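Local coordinates for major capsid protein (PDB 5J7O) that probably forms, as a trimer of double jelly-roll subunits, the main building block of the capsid of a large double-stranded DNA virus, at residues 66-78 and 391-405. Sequence-based numbering, arbitrary orientation.
Sequences FAAMGYEYQKTRP and NIELYINNIFVTPEI
K75 lies along the ring of Y395, its CB over the middle of one face, 3.7 Å from the ring centroid, and its CD 3.3 Å from Y395 OH; E393 O lies at the edge of the same ring, in its plane. On the same side, N397 presses CB and its amide on one face of the Y73 ring, the planes only 12° apart, and turns OD1 to Y71 CB. The R77 guanidinium has E393 OE2 over its centre, a long, charge-only contact with the carboxylate stacked almost parallel, while N391 OD1 takes a nearly straight in-plane bond from NH1 (2.8 Å) at its edge. E393 OE2 also receives K75 NZ at 2.9 Å on its syn side, and a water donates to E393 OE1 and accepts, weakly, from K75 NZ, so the carboxylate probably offsets both positive charges. A bend at K75 chi4 (76°) swings NZ off the tyrosine toward that acid. On the opposite face of the sheet, G70 O lies at the edge of the F400 ring, and a second water links Q74 OE1 to N398 ND2, while N398 OD1 is held by G97 N. Eight backbone hydrogen bonds zip strand 69-76 antiparallel to strand 391-401, from G70-F400 to T76-L394. Beyond them A68 CB meets T402 CG2 at 3.6 Å, beside the weak N-cap bond from I405 N to T402 OG1. Strand 389-401 pairs by its other edge with strand 99-109, whose D102 bonds both Y73 OH and N397 ND2, in a probable jelly-roll sheet. Y540 and F544 of the second subunit meet Y395 and Y73, whereas N22 and L25 of the third subunit pack on T402 and I405, placing this strand pair at the trimer interfaces beside helix 403-412.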
# COMPACT_ATOMS: atom_id res chain seq x y z
N PHE B 66 -19.58 23.16 23.90
CA PHE B 66 -20.61 22.70 22.98
C PHE B 66 -21.92 22.50 23.72
O PHE B 66 -21.93 22.05 24.88
CB PHE B 66 -20.20 21.41 22.26
CG PHE B 66 -19.95 20.24 23.17
CD1 PHE B 66 -18.73 20.08 23.81
CD2 PHE B 66 -20.92 19.26 23.34
CE1 PHE B 66 -18.50 18.99 24.62
CE2 PHE B 66 -20.69 18.17 24.15
CZ PHE B 66 -19.48 18.03 24.80
N ALA B 67 -23.02 22.88 23.07
CA ALA B 67 -24.34 22.56 23.58
C ALA B 67 -24.43 21.08 23.87
O ALA B 67 -24.18 20.25 22.99
CB ALA B 67 -25.41 22.98 22.57
N ALA B 68 -24.74 20.75 25.13
CA ALA B 68 -24.62 19.38 25.62
C ALA B 68 -25.30 18.39 24.68
O ALA B 68 -26.45 18.59 24.28
CB ALA B 68 -25.21 19.27 27.02
N MET B 69 -24.58 17.33 24.33
CA MET B 69 -25.11 16.30 23.45
C MET B 69 -24.45 14.97 23.78
O MET B 69 -23.37 14.91 24.37
CB MET B 69 -24.90 16.65 21.97
CG MET B 69 -23.44 16.72 21.51
SD MET B 69 -22.68 15.13 21.11
CE MET B 69 -23.97 14.36 20.14
N GLY B 70 -25.13 13.90 23.37
CA GLY B 70 -24.58 12.56 23.47
C GLY B 70 -25.29 11.68 22.46
O GLY B 70 -26.41 11.98 22.04
N TYR B 71 -24.62 10.60 22.08
CA TYR B 71 -25.18 9.68 21.10
C TYR B 71 -25.16 8.26 21.63
O TYR B 71 -24.45 7.93 22.59
CB TYR B 71 -24.46 9.77 19.74
CG TYR B 71 -22.99 9.41 19.73
CD1 TYR B 71 -22.57 8.08 19.67
CD2 TYR B 71 -22.02 10.40 19.75
CE1 TYR B 71 -21.23 7.76 19.64
CE2 TYR B 71 -20.67 10.08 19.72
CZ TYR B 71 -20.29 8.76 19.67
OH TYR B 71 -18.95 8.44 19.65
N GLU B 72 -25.97 7.42 20.99
CA GLU B 72 -26.08 6.01 21.33
C GLU B 72 -26.72 5.28 20.15
O GLU B 72 -27.66 5.79 19.55
CB GLU B 72 -26.91 5.79 22.60
CG GLU B 72 -27.11 4.33 22.96
CD GLU B 72 -28.14 4.13 24.05
OE1 GLU B 72 -28.70 5.13 24.54
OE2 GLU B 72 -28.40 2.96 24.42
N TYR B 73 -26.19 4.10 19.84
CA TYR B 73 -26.70 3.31 18.73
C TYR B 73 -27.86 2.44 19.18
O TYR B 73 -27.96 2.04 20.34
CB TYR B 73 -25.59 2.45 18.13
CG TYR B 73 -24.61 3.24 17.30
CD1 TYR B 73 -24.77 3.35 15.92
CD2 TYR B 73 -23.54 3.89 17.89
CE1 TYR B 73 -23.88 4.08 15.16
CE2 TYR B 73 -22.64 4.62 17.13
CZ TYR B 73 -22.82 4.72 15.77
OH TYR B 73 -21.93 5.44 15.01
N GLN B 74 -28.74 2.14 18.23
CA GLN B 74 -29.91 1.30 18.46
C GLN B 74 -30.14 0.45 17.23
O GLN B 74 -30.16 0.98 16.11
CB GLN B 74 -31.15 2.15 18.77
CG GLN B 74 -32.40 1.34 19.10
CD GLN B 74 -33.59 2.23 19.39
OE1 GLN B 74 -33.93 3.12 18.60
NE2 GLN B 74 -34.24 2.00 20.53
N LYS B 75 -30.30 -0.86 17.42
CA LYS B 75 -30.50 -1.78 16.32
C LYS B 75 -31.94 -2.30 16.33
O LYS B 75 -32.51 -2.55 17.40
CB LYS B 75 -29.51 -2.95 16.38
CG LYS B 75 -29.62 -3.85 17.60
CD LYS B 75 -28.48 -4.86 17.62
CE LYS B 75 -28.64 -5.87 18.75
NZ LYS B 75 -29.67 -6.89 18.44
N THR B 76 -32.52 -2.43 15.14
CA THR B 76 -33.90 -2.86 15.00
C THR B 76 -34.00 -3.89 13.89
O THR B 76 -33.14 -3.98 13.01
CB THR B 76 -34.84 -1.68 14.72
OG1 THR B 76 -36.20 -2.12 14.79
CG2 THR B 76 -34.57 -1.10 13.34
N ARG B 77 -35.07 -4.67 13.93
CA ARG B 77 -35.34 -5.74 12.98
C ARG B 77 -36.31 -5.27 11.91
O ARG B 77 -37.04 -4.30 12.10
CB ARG B 77 -35.90 -6.96 13.71
CG ARG B 77 -34.95 -7.58 14.71
CD ARG B 77 -35.35 -9.00 15.06
NE ARG B 77 -34.38 -9.62 15.96
CZ ARG B 77 -33.23 -10.16 15.56
NH1 ARG B 77 -32.90 -10.15 14.27
NH2 ARG B 77 -32.40 -10.70 16.45
N PRO B 78 -36.33 -5.94 10.75
CA PRO B 78 -37.26 -5.53 9.69
C PRO B 78 -38.70 -5.86 10.03
O PRO B 78 -39.00 -6.76 10.82
CB PRO B 78 -36.78 -6.32 8.48
CG PRO B 78 -36.11 -7.52 9.06
CD PRO B 78 -35.45 -7.03 10.32
N ASN B 391 -29.51 -13.36 9.75
CA ASN B 391 -29.84 -12.17 10.53
C ASN B 391 -29.61 -10.93 9.68
O ASN B 391 -28.64 -10.86 8.92
CB ASN B 391 -29.01 -12.10 11.81
CG ASN B 391 -29.32 -10.86 12.64
OD1 ASN B 391 -30.40 -10.74 13.21
ND2 ASN B 391 -28.36 -9.94 12.71
N ILE B 392 -30.52 -9.97 9.81
CA ILE B 392 -30.30 -8.64 9.23
C ILE B 392 -30.95 -7.60 10.14
O ILE B 392 -32.13 -7.69 10.48
CB ILE B 392 -30.81 -8.56 7.78
CG1 ILE B 392 -30.39 -7.23 7.14
CG2 ILE B 392 -32.32 -8.74 7.70
CD1 ILE B 392 -30.57 -7.19 5.64
N GLU B 393 -30.15 -6.63 10.58
CA GLU B 393 -30.60 -5.61 11.52
C GLU B 393 -30.02 -4.27 11.12
O GLU B 393 -28.87 -4.19 10.67
CB GLU B 393 -30.18 -5.95 12.96
CG GLU B 393 -31.02 -7.01 13.64
CD GLU B 393 -30.51 -7.38 15.02
OE1 GLU B 393 -29.34 -7.81 15.12
OE2 GLU B 393 -31.27 -7.23 16.00
N LEU B 394 -30.81 -3.21 11.29
CA LEU B 394 -30.39 -1.85 10.98
C LEU B 394 -29.91 -1.18 12.26
O LEU B 394 -30.67 -1.10 13.24
CB LEU B 394 -31.52 -1.05 10.35
CG LEU B 394 -31.24 0.45 10.19
CD1 LEU B 394 -30.04 0.69 9.30
CD2 LEU B 394 -32.47 1.18 9.67
N TYR B 395 -28.68 -0.70 12.25
CA TYR B 395 -28.10 0.04 13.37
C TYR B 395 -28.22 1.53 13.09
O TYR B 395 -27.79 2.00 12.03
CB TYR B 395 -26.64 -0.35 13.60
CG TYR B 395 -26.43 -1.73 14.17
CD1 TYR B 395 -26.92 -2.86 13.53
CD2 TYR B 395 -25.73 -1.91 15.36
CE1 TYR B 395 -26.73 -4.12 14.05
CE2 TYR B 395 -25.53 -3.17 15.89
CZ TYR B 395 -26.03 -4.27 15.23
OH TYR B 395 -25.84 -5.53 15.75
N ILE B 396 -28.80 2.27 14.03
CA ILE B 396 -29.05 3.70 13.87
C ILE B 396 -28.43 4.44 15.04
O ILE B 396 -28.71 4.13 16.20
CB ILE B 396 -30.56 4.01 13.79
CG1 ILE B 396 -31.24 3.12 12.74
CG2 ILE B 396 -30.79 5.48 13.47
CD1 ILE B 396 -32.75 3.17 12.79
N ASN B 397 -27.58 5.42 14.73
CA ASN B 397 -27.04 6.30 15.75
C ASN B 397 -28.08 7.34 16.13
O ASN B 397 -28.67 7.99 15.26
CB ASN B 397 -25.76 6.98 15.26
CG ASN B 397 -25.01 7.69 16.37
OD1 ASN B 397 -25.31 7.51 17.55
ND2 ASN B 397 -24.02 8.49 15.99
N ASN B 398 -28.32 7.50 17.43
CA ASN B 398 -29.33 8.42 17.94
C ASN B 398 -28.66 9.49 18.78
O ASN B 398 -27.94 9.18 19.73
CB ASN B 398 -30.39 7.68 18.76
CG ASN B 398 -31.37 6.92 17.89
OD1 ASN B 398 -32.45 7.42 17.58
ND2 ASN B 398 -30.99 5.71 17.49
N ILE B 399 -28.92 10.75 18.43
CA ILE B 399 -28.29 11.90 19.09
C ILE B 399 -29.29 12.53 20.04
O ILE B 399 -30.45 12.76 19.67
CB ILE B 399 -27.79 12.92 18.05
CG1 ILE B 399 -26.68 12.30 17.20
CG2 ILE B 399 -27.31 14.19 18.73
CD1 ILE B 399 -26.07 13.25 16.19
N PHE B 400 -28.84 12.82 21.26
CA PHE B 400 -29.66 13.45 22.28
C PHE B 400 -29.08 14.81 22.62
O PHE B 400 -27.86 14.96 22.75
CB PHE B 400 -29.73 12.58 23.55
CG PHE B 400 -30.29 11.20 23.31
CD1 PHE B 400 -29.48 10.19 22.82
CD2 PHE B 400 -31.62 10.92 23.58
CE1 PHE B 400 -29.98 8.92 22.60
CE2 PHE B 400 -32.13 9.66 23.36
CZ PHE B 400 -31.31 8.66 22.87
N VAL B 401 -29.95 15.81 22.76
CA VAL B 401 -29.55 17.17 23.09
C VAL B 401 -30.48 17.71 24.17
O VAL B 401 -31.53 17.13 24.46
CB VAL B 401 -29.57 18.11 21.86
CG1 VAL B 401 -28.56 17.64 20.81
CG2 VAL B 401 -30.97 18.18 21.26
N THR B 402 -30.08 18.82 24.77
CA THR B 402 -30.86 19.41 25.85
C THR B 402 -32.20 19.92 25.32
O THR B 402 -32.30 20.32 24.16
CB THR B 402 -30.09 20.55 26.52
OG1 THR B 402 -29.90 21.61 25.57
CG2 THR B 402 -28.74 20.07 27.01
N PRO B 403 -33.24 19.92 26.16
CA PRO B 403 -34.54 20.42 25.70
C PRO B 403 -34.54 21.88 25.30
O PRO B 403 -35.27 22.26 24.38
CB PRO B 403 -35.46 20.17 26.92
CG PRO B 403 -34.77 19.10 27.70
CD PRO B 403 -33.30 19.35 27.52
N GLU B 404 -33.73 22.72 25.97
CA GLU B 404 -33.71 24.14 25.65
C GLU B 404 -33.15 24.39 24.25
O GLU B 404 -33.72 25.16 23.47
CB GLU B 404 -32.90 24.91 26.70
CG GLU B 404 -33.48 24.85 28.11
CD GLU B 404 -33.07 23.59 28.86
OE1 GLU B 404 -33.39 23.49 30.06
OE2 GLU B 404 -32.43 22.71 28.25
N ILE B 405 -32.03 23.75 23.92
CA ILE B 405 -31.43 23.94 22.61
C ILE B 405 -32.25 23.23 21.53
O ILE B 405 -32.29 23.68 20.38
CB ILE B 405 -29.97 23.46 22.62
CG1 ILE B 405 -29.14 24.33 23.57
CG2 ILE B 405 -29.36 23.49 21.23
CD1 ILE B 405 -29.05 25.78 23.13
O HOH W 1 -33.42 3.98 16.12
O HOH W 2 -28.80 -9.81 16.72